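Local structure of beta-galacturonidase (Eisenbergiella tayi, 6NCW) at the interface of chains A and B. The protein is a glycoside hydrolase family 2 beta-galacturonidase from a human gut bacterium, which cleaves terminal beta-linked galacturonic acid from its conjugates. Sequence-based numbering; all coordinates share one arbitrary frame. Chains: chain A/B, Beta-galacturonidase.

Contact 1: the interface of chains A and B. Residues chain A 471, 482, 526-527; chain B 471, 482, 523, 526-527.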
loop_
_atom_site.group_PDB
_atom_site.type_symbol
_atom_site.label_atom_id
_atom_site.label_comp_id
_atom_site.label_asym_id
_atom_site.label_seq_id
_atom_site.Cartn_x
_atom_site.Cartn_y
_atom_site.Cartn_z
ATOM N N ILE A 471 9.403 -5.916 -2.625
ATOM C CA ILE A 471 7.967 -5.709 -2.762
ATOM C C ILE A 471 7.732 -4.207 -2.732
ATOM O O ILE A 471 8.034 -3.556 -1.728
ATOM C CB ILE A 471 7.184 -6.421 -1.645
ATOM C CG1 ILE A 471 7.444 -7.937 -1.691
ATOM C CG2 ILE A 471 5.694 -6.104 -1.786
ATOM C CD1 ILE A 471 7.081 -8.669 -0.365
ATOM N N TRP A 482 13.460 -8.112 0.956
ATOM C CA TRP A 482 12.159 -7.774 0.372
ATOM C C TRP A 482 11.820 -6.288 0.515
ATOM O O TRP A 482 10.898 -5.825 -0.150
ATOM C CB TRP A 482 10.992 -8.622 0.920
ATOM C CG TRP A 482 11.161 -10.128 0.656
ATOM C CD1 TRP A 482 11.392 -11.111 1.587
ATOM C CD2 TRP A 482 11.102 -10.794 -0.619
ATOM N NE1 TRP A 482 11.486 -12.349 0.966
ATOM C CE2 TRP A 482 11.307 -12.176 -0.385
ATOM C CE3 TRP A 482 10.911 -10.354 -1.939
ATOM C CZ2 TRP A 482 11.321 -13.113 -1.421
ATOM C CZ3 TRP A 482 10.913 -11.293 -2.959
ATOM C CH2 TRP A 482 11.129 -12.651 -2.700
ATOM N N PRO A 526 6.615 -14.065 -3.265
ATOM C CA PRO A 526 5.584 -13.214 -2.652
ATOM C C PRO A 526 4.597 -12.698 -3.691
ATOM O O PRO A 526 4.976 -12.314 -4.804
ATOM C CB PRO A 526 6.393 -12.064 -2.030
ATOM C CG PRO A 526 7.746 -12.661 -1.749
ATOM C CD PRO A 526 7.977 -13.692 -2.855
ATOM N N ARG A 527 3.312 -12.707 -3.316
ATOM C CA ARG A 527 2.210 -12.258 -4.163
ATOM C C ARG A 527 2.016 -13.125 -5.406
ATOM O O ARG A 527 1.330 -12.694 -6.346
ATOM C CB ARG A 527 2.388 -10.794 -4.600
ATOM C CG ARG A 527 2.892 -9.825 -3.508
ATOM C CD ARG A 527 2.871 -8.395 -4.045
ATOM N NE ARG A 527 3.898 -8.237 -5.060
ATOM C CZ ARG A 527 3.776 -7.490 -6.145
ATOM N NH1 ARG A 527 2.655 -6.805 -6.360
ATOM N NH2 ARG A 527 4.774 -7.426 -7.022
ATOM N N ILE B 471 -0.524 -11.142 2.349
ATOM C CA ILE B 471 0.138 -9.850 2.467
ATOM C C ILE B 471 -0.963 -8.797 2.524
ATOM O O ILE B 471 -1.713 -8.633 1.563
ATOM C CB ILE B 471 1.103 -9.602 1.300
ATOM C CG1 ILE B 471 2.183 -10.691 1.303
ATOM C CG2 ILE B 471 1.716 -8.214 1.422
ATOM C CD1 ILE B 471 2.994 -10.762 0.008
ATOM N N TRP B 482 -1.173 -15.626 -1.315
ATOM C CA TRP B 482 -0.649 -14.388 -0.712
ATOM C C TRP B 482 -1.662 -13.245 -0.823
ATOM O O TRP B 482 -1.539 -12.251 -0.100
ATOM C CB TRP B 482 0.704 -13.954 -1.309
ATOM C CG TRP B 482 1.835 -14.930 -1.086
ATOM C CD1 TRP B 482 2.494 -15.647 -2.035
ATOM C CD2 TRP B 482 2.433 -15.277 0.164
ATOM N NE1 TRP B 482 3.461 -16.420 -1.463
ATOM C CE2 TRP B 482 3.451 -16.215 -0.109
ATOM C CE3 TRP B 482 2.207 -14.890 1.494
ATOM C CZ2 TRP B 482 4.247 -16.771 0.894
ATOM C CZ3 TRP B 482 3.011 -15.442 2.498
ATOM C CH2 TRP B 482 4.000 -16.381 2.191
ATOM N N GLY B 523 13.556 -16.376 2.262
ATOM C CA GLY B 523 13.153 -16.969 0.990
ATOM C C GLY B 523 11.700 -17.406 0.941
ATOM O O GLY B 523 11.071 -17.377 -0.123
ATOM N N PRO B 526 7.746 -13.563 2.860
ATOM C CA PRO B 526 7.696 -12.218 2.252
ATOM C C PRO B 526 7.842 -11.135 3.307
ATOM O O PRO B 526 7.300 -11.247 4.408
ATOM C CB PRO B 526 6.309 -12.169 1.603
ATOM C CG PRO B 526 6.008 -13.611 1.256
ATOM C CD PRO B 526 6.697 -14.458 2.341
ATOM N N ARG B 527 8.578 -10.076 2.953
ATOM C CA ARG B 527 8.844 -8.939 3.840
ATOM C C ARG B 527 9.668 -9.339 5.063
ATOM O O ARG B 527 9.711 -8.587 6.039
ATOM C CB ARG B 527 7.538 -8.265 4.289
ATOM C CG ARG B 527 6.485 -8.116 3.158
ATOM C CD ARG B 527 5.257 -7.329 3.623
ATOM N NE ARG B 527 4.579 -8.028 4.710
ATOM C CZ ARG B 527 4.193 -7.451 5.838
ATOM N NH1 ARG B 527 4.381 -6.143 6.006
ATOM N NH2 ARG B 527 3.609 -8.175 6.789
#
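A:Pro526 and B:Pro526 meet across the two-fold axis, their pyrrolidine rings crossing at a slant with CB and CG of each against CB and CG of the other; the two CG atoms are 3.6 Å apart. This is the dense middle of an apolar patch between two copies of the same enzyme. On either side of the proline pair an isoleucine reaches over. A:Ile471 sends its longer branch across, and with CG1 beside the backbone N (chi1 -60°) and the branch extended beyond it, the terminal methyl CD1 lies 3.6 Å from CG of B:Arg527. B:Ile471 does the same to A:Arg527. Of each arginine side chain, the methylene CG takes part in this contact, while the chain bends at chi3 and carries its guanidinium away from the prolines.

The tryptophans flank this core and pack against backbone rather than side chain. CB of A:Trp482 is 3.6 Å from CA of B:Arg527, and its CD1 sits 3.3 Å from the backbone N of the same residue. One indole face is also covered from within its own chain, by CG of A:Pro526 at 3.4 Å above the plane, so the proline is held between its own tryptophan and its symmetry mate. Packing is looser at the tryptophans, which lose little surface to the partner: CZ2 of A:Trp482 stands 4.5 Å from the carbonyl O of B:Gly523.

Contact 2: the interface of chains A and B. Residues chain A 516, 527-529, 537; chain B 474, 476, 480.
Chi1 of -171° swings the ring of B:Tyr474 away from its own backbone N and toward chain A, where it sets one face across the aliphatic part of A:Arg527, while A:Arg516, bent at chi2 and chi3 (71° and 68°), brings its guanidinium to the phenol oxygen from the opposite direction. This is the polar flank of the two-fold interface between two copies of the enzyme, where a tyrosine of chain B docks on two arginines of chain A. NH2 of A:Arg516 donates to OH of B:Tyr474 at 2.8 Å; a weaker bond from NH1 reaches the same oxygen, so both nitrogens converge on the hydroxyl, with the guanidinium steeply inclined to the tyrosine ring.

That guanidinium is positioned by its own chain. NH1 donates to the backbone O of A:Thr528 at 3.0 Å, from above the carbonyl plane, and SD of A:Met529 covers one face. CG1 of B:Val480 lies over the rim of the other face, 4.0 Å above the plane, and the valine also packs against CB of A:Thr528.

Over the tyrosine ring, CB of A:Arg527 makes a CH-pi contact 3.7 Å from the centroid. Farther along, the guanidinium of A:Arg527 grips A:Glu537 end-on in a salt bridge, NH1 to OE2 at 2.6 Å and NH2 to OE1. This pairing probably helps fix the side chain that the tyrosine rests on. A water in the ring plane joins the two chains, 2.8 Å from OH of B:Tyr474 and 3.0 Å from OE2 of A:Glu537.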
loop_
_atom_site.group_PDB
_atom_site.type_symbol
_atom_site.label_atom_id
_atom_site.label_comp_id
_atom_site.label_asym_id
_atom_site.label_seq_id
_atom_site.Cartn_x
_atom_site.Cartn_y
_atom_site.Cartn_z
ATOM N N ARG A 516 3.931 -11.893 -13.137
ATOM C CA ARG A 516 3.089 -12.952 -12.586
ATOM C C ARG A 516 3.720 -14.311 -12.872
ATOM O O ARG A 516 4.243 -14.542 -13.963
ATOM C CB ARG A 516 1.678 -12.860 -13.191
ATOM C CG ARG A 516 0.736 -14.042 -12.870
ATOM C CD ARG A 516 0.282 -14.052 -11.391
ATOM N NE ARG A 516 -0.594 -12.906 -11.111
ATOM C CZ ARG A 516 -0.737 -12.314 -9.933
ATOM N NH1 ARG A 516 -0.011 -12.712 -8.880
ATOM N NH2 ARG A 516 -1.593 -11.300 -9.819
ATOM N N ARG A 527 3.312 -12.707 -3.316
ATOM C CA ARG A 527 2.210 -12.258 -4.163
ATOM C C ARG A 527 2.016 -13.125 -5.406
ATOM O O ARG A 527 1.330 -12.694 -6.346
ATOM C CB ARG A 527 2.388 -10.794 -4.600
ATOM C CG ARG A 527 2.892 -9.825 -3.508
ATOM C CD ARG A 527 2.871 -8.395 -4.045
ATOM N NE ARG A 527 3.898 -8.237 -5.060
ATOM C CZ ARG A 527 3.776 -7.490 -6.145
ATOM N NH1 ARG A 527 2.655 -6.805 -6.360
ATOM N NH2 ARG A 527 4.774 -7.426 -7.022
ATOM N N THR A 528 2.593 -14.336 -5.442
ATOM C CA THR A 528 2.653 -15.154 -6.660
ATOM C C THR A 528 3.146 -14.286 -7.827
ATOM O O THR A 528 2.552 -14.219 -8.917
ATOM C CB THR A 528 1.299 -15.824 -6.959
ATOM O OG1 THR A 528 0.884 -16.583 -5.821
ATOM C CG2 THR A 528 1.388 -16.811 -8.137
ATOM N N MET A 529 4.229 -13.562 -7.543
ATOM C CA MET A 529 4.917 -12.692 -8.485
ATOM C C MET A 529 6.401 -12.943 -8.313
ATOM O O MET A 529 6.846 -13.287 -7.215
ATOM C CB MET A 529 4.660 -11.194 -8.228
ATOM C CG MET A 529 3.218 -10.758 -8.279
ATOM S SD MET A 529 2.494 -10.699 -9.936
ATOM C CE MET A 529 3.314 -9.259 -10.624
ATOM N N GLU A 537 4.855 -4.273 -11.248
ATOM C CA GLU A 537 4.085 -4.729 -12.405
ATOM C C GLU A 537 3.304 -3.585 -13.031
ATOM O O GLU A 537 3.013 -3.639 -14.221
ATOM C CB GLU A 537 3.154 -5.899 -12.042
ATOM C CG GLU A 537 2.030 -5.587 -11.022
ATOM C CD GLU A 537 2.491 -5.737 -9.572
ATOM O OE1 GLU A 537 3.703 -5.555 -9.311
ATOM O OE2 GLU A 537 1.646 -6.045 -8.689
ATOM N N TYR B 474 -2.550 -6.809 -0.575
ATOM C CA TYR B 474 -2.467 -7.471 -1.872
ATOM C C TYR B 474 -3.781 -8.195 -2.118
ATOM O O TYR B 474 -4.081 -9.200 -1.462
ATOM C CB TYR B 474 -1.286 -8.435 -1.981
ATOM C CG TYR B 474 -1.129 -8.913 -3.418
ATOM C CD1 TYR B 474 -0.944 -7.994 -4.441
ATOM C CD2 TYR B 474 -1.197 -10.270 -3.753
ATOM C CE1 TYR B 474 -0.827 -8.396 -5.763
ATOM C CE2 TYR B 474 -1.074 -10.691 -5.079
ATOM C CZ TYR B 474 -0.879 -9.746 -6.073
ATOM O OH TYR B 474 -0.761 -10.125 -7.385
ATOM N N THR B 476 -6.508 -9.481 -5.419
ATOM C CA THR B 476 -6.600 -9.620 -6.870
ATOM C C THR B 476 -7.787 -10.504 -7.203
ATOM O O THR B 476 -8.072 -11.463 -6.459
ATOM C CB THR B 476 -5.331 -10.201 -7.515
ATOM O OG1 THR B 476 -5.612 -10.545 -8.883
ATOM C CG2 THR B 476 -4.818 -11.448 -6.761
ATOM N N VAL B 480 -4.953 -15.304 -6.105
ATOM C CA VAL B 480 -3.692 -16.037 -5.984
ATOM C C VAL B 480 -3.274 -16.155 -4.513
ATOM O O VAL B 480 -3.673 -15.367 -3.638
ATOM C CB VAL B 480 -2.588 -15.361 -6.818
ATOM C CG1 VAL B 480 -3.045 -15.198 -8.244
ATOM C CG2 VAL B 480 -2.197 -13.997 -6.215
HETATM O O HOH W 1 -0.412 -8.115 -9.277
#

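The C-alpha centres of contact 1 and contact 2 lie about 9 Å apart, and the two patches share A:Arg527, in the 3-10 helix 526-528. Contact 1 straddles the two-fold axis and is mainly apolar, whereas contact 2 lies off the axis, adds polar and water-mediated links, and recurs with the chains exchanged. The 526-528 segment of one subunit thus meets the 471-482 stretch of the other in both patches. Arg525, Asn530 and Lys532, known to bind galacturonate, are close to this segment in sequence, so pairing may help order that side of the active site. The deposited assembly is a tetramer, in which this interface probably joins pairs of subunits.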